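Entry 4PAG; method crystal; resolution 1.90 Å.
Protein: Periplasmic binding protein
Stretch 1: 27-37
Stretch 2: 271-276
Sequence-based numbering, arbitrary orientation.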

# COMPACT_ATOMS: atom_id res chain seq x y z
N ALA A 27 -6.86 9.42 -3.50
CA ALA A 27 -7.03 7.98 -3.50
C ALA A 27 -6.51 7.39 -2.19
O ALA A 27 -5.76 8.05 -1.48
CB ALA A 27 -6.29 7.37 -4.68
N PRO A 28 -6.89 6.14 -1.87
CA PRO A 28 -6.49 5.58 -0.58
C PRO A 28 -4.98 5.60 -0.26
O PRO A 28 -4.62 5.85 0.89
CB PRO A 28 -7.05 4.15 -0.63
CG PRO A 28 -8.25 4.27 -1.51
CD PRO A 28 -7.82 5.24 -2.58
N PRO A 29 -4.10 5.35 -1.25
CA PRO A 29 -2.67 5.46 -0.92
C PRO A 29 -2.32 6.82 -0.28
O PRO A 29 -1.49 6.90 0.63
CB PRO A 29 -1.97 5.34 -2.28
CG PRO A 29 -2.95 4.64 -3.16
CD PRO A 29 -4.30 5.06 -2.68
N ILE A 30 -2.98 7.87 -0.77
CA ILE A 30 -2.72 9.23 -0.29
C ILE A 30 -3.44 9.52 1.02
O ILE A 30 -2.83 10.03 1.96
CB ILE A 30 -3.16 10.29 -1.32
CG1 ILE A 30 -2.65 9.97 -2.73
CG2 ILE A 30 -2.72 11.67 -0.86
CD1 ILE A 30 -1.14 9.85 -2.85
N SER A 31 -4.73 9.20 1.07
CA SER A 31 -5.51 9.39 2.28
C SER A 31 -4.92 8.62 3.47
O SER A 31 -4.84 9.17 4.56
CB SER A 31 -6.97 8.99 2.03
OG SER A 31 -7.51 9.84 1.02
N PHE A 32 -4.49 7.37 3.25
CA PHE A 32 -3.89 6.58 4.34
C PHE A 32 -2.61 7.24 4.87
O PHE A 32 -2.36 7.24 6.06
CB PHE A 32 -3.58 5.14 3.87
CG PHE A 32 -4.79 4.26 3.68
CD1 PHE A 32 -6.09 4.75 3.72
CD2 PHE A 32 -4.61 2.91 3.41
CE1 PHE A 32 -7.18 3.90 3.52
CE2 PHE A 32 -5.70 2.06 3.21
CZ PHE A 32 -6.98 2.56 3.26
N MSE A 33 -1.81 7.80 3.97
CA MSE A 33 -0.55 8.44 4.34
C MSE A 33 -0.79 9.74 5.09
O MSE A 33 -0.10 10.04 6.07
CB MSE A 33 0.23 8.67 3.04
CG MSE A 33 1.58 9.33 3.28
SE MSE A 33 2.70 9.09 1.67
CE MSE A 33 1.41 9.49 0.25
N ILE A 34 -1.77 10.51 4.64
CA ILE A 34 -2.14 11.73 5.37
C ILE A 34 -2.61 11.37 6.78
O ILE A 34 -2.29 12.07 7.74
CB ILE A 34 -3.22 12.54 4.64
CG1 ILE A 34 -2.69 13.07 3.30
CG2 ILE A 34 -3.69 13.71 5.50
CD1 ILE A 34 -3.77 13.61 2.37
N TYR A 35 -3.36 10.27 6.90
CA TYR A 35 -3.85 9.83 8.20
C TYR A 35 -2.71 9.72 9.22
O TYR A 35 -2.80 10.25 10.32
CB TYR A 35 -4.63 8.51 8.14
CG TYR A 35 -4.92 8.05 9.54
CD1 TYR A 35 -6.00 8.57 10.25
CD2 TYR A 35 -4.04 7.21 10.20
CE1 TYR A 35 -6.21 8.22 11.58
CE2 TYR A 35 -4.24 6.86 11.52
CZ TYR A 35 -5.33 7.36 12.20
OH TYR A 35 -5.52 6.99 13.51
N VAL A 36 -1.64 9.01 8.86
CA VAL A 36 -0.57 8.74 9.82
C VAL A 36 0.26 9.99 10.13
O VAL A 36 0.89 10.05 11.17
CB VAL A 36 0.34 7.54 9.42
CG1 VAL A 36 -0.43 6.23 9.56
CG2 VAL A 36 0.93 7.70 8.03
N ILE A 37 0.26 10.99 9.25
CA ILE A 37 0.89 12.27 9.55
C ILE A 37 -0.01 13.07 10.50
O ILE A 37 0.39 13.42 11.61
CB ILE A 37 1.22 13.08 8.27
CG1 ILE A 37 2.23 12.33 7.41
CG2 ILE A 37 1.78 14.46 8.63
CD1 ILE A 37 2.37 12.89 6.01
N ARG A 271 -4.10 -2.80 -2.58
CA ARG A 271 -5.54 -2.57 -2.44
C ARG A 271 -5.86 -1.79 -1.15
O ARG A 271 -6.72 -2.17 -0.38
CB ARG A 271 -6.31 -3.92 -2.44
CG ARG A 271 -5.90 -4.90 -3.53
CD ARG A 271 -6.13 -4.36 -4.94
NE ARG A 271 -5.46 -5.19 -5.94
CZ ARG A 271 -5.61 -5.07 -7.26
NH1 ARG A 271 -6.43 -4.17 -7.79
NH2 ARG A 271 -4.93 -5.87 -8.07
N PRO A 272 -5.17 -0.65 -0.95
CA PRO A 272 -4.28 0.05 -1.86
C PRO A 272 -2.78 -0.21 -1.69
O PRO A 272 -2.33 -0.61 -0.61
CB PRO A 272 -4.52 1.51 -1.48
CG PRO A 272 -4.71 1.44 0.01
CD PRO A 272 -5.41 0.14 0.28
N PRO A 273 -2.00 0.07 -2.74
CA PRO A 273 -0.57 0.32 -2.57
C PRO A 273 -0.44 1.48 -1.58
O PRO A 273 -1.20 2.44 -1.68
CB PRO A 273 -0.10 0.76 -3.95
CG PRO A 273 -1.20 0.45 -4.89
CD PRO A 273 -2.46 0.37 -4.10
N SER A 274 0.46 1.38 -0.61
CA SER A 274 0.63 2.44 0.36
C SER A 274 1.94 2.31 1.12
O SER A 274 2.68 1.32 0.97
CB SER A 274 -0.53 2.45 1.37
OG SER A 274 -0.34 1.45 2.37
N PHE A 275 2.20 3.31 1.95
CA PHE A 275 3.34 3.31 2.87
C PHE A 275 3.43 2.06 3.76
O PHE A 275 4.49 1.76 4.30
CB PHE A 275 3.27 4.55 3.76
CG PHE A 275 2.24 4.43 4.83
CD1 PHE A 275 0.93 4.79 4.59
CD2 PHE A 275 2.57 3.90 6.07
CE1 PHE A 275 -0.03 4.65 5.59
CE2 PHE A 275 1.62 3.75 7.06
CZ PHE A 275 0.31 4.13 6.82
N MSE A 276 2.33 1.33 3.93
CA MSE A 276 2.35 0.08 4.71
C MSE A 276 3.38 -0.90 4.16
O MSE A 276 3.85 -1.79 4.89
CB MSE A 276 1.00 -0.63 4.69
CG MSE A 276 -0.14 0.13 5.35
SE MSE A 276 0.15 0.38 7.29
CE MSE A 276 0.02 -1.49 7.88
O HOH W 1 0.92 5.66 0.99

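The face of a helix, from Pro-28 to Val-36, lies against an irregular segment 239 or more residues away in sequence, and the contact is almost wholly apolar: no direct hydrogen bond crosses it, and 380 Å² is buried. Ala-27 occupies the N-cap position, its carbonyl O accepting from the N atoms of Ile-30 and Ser-31. Two prolines follow, at positions whose missing backbone NH costs the helix no internal hydrogen bond.

Pro-28 points toward the partner and sets its CB 3.6 Å from CG of Pro-272, a residue that enters through a cis peptide bond. Pro-29 is the backbone's point of closest approach, its CA 4.7 Å from CA of Ser-274. Its ring packs on Pro-272, CD lying 3.8 Å from CB of Pro-272, while its CB comes within 3.1 Å of the carbonyl O of Pro-273, which finds no hydrogen-bonding partner in the model. Its own carbonyl does better: a water donates to Pro-29 O at 2.7 Å and accepts from Phe-275 N at 2.8 Å, bridging the two backbones. Ser-274, meanwhile, is occupied within its own segment, OG accepting from Met-276 N at 3.1 Å as a cap.

Ile-30 points away, and one turn on from the prolines Phe-32 reaches across, its CE2 3.4 Å from CG of Pro-272. That proline thus meets three helix residues. The CB of Phe-32 also lies 4.0 Å from CE1 of Phe-275, whose ring takes up the next part of the helix. Selenomethionine Met-33 offers mainly its base, CB to Phe-275 CD1 being 4.2 Å, as its side-chain end leads away. Val-36 ends the contact: CG1 sits 3.5 Å from Phe-275 CZ, and CG2 lies over the ring face in a CH-pi contact. The rule is spacing: Pro-28, Pro-29, Phe-32, Met-33 and Val-36, three or four apart from turn to turn, present one helix side to Pro-272 and Phe-275.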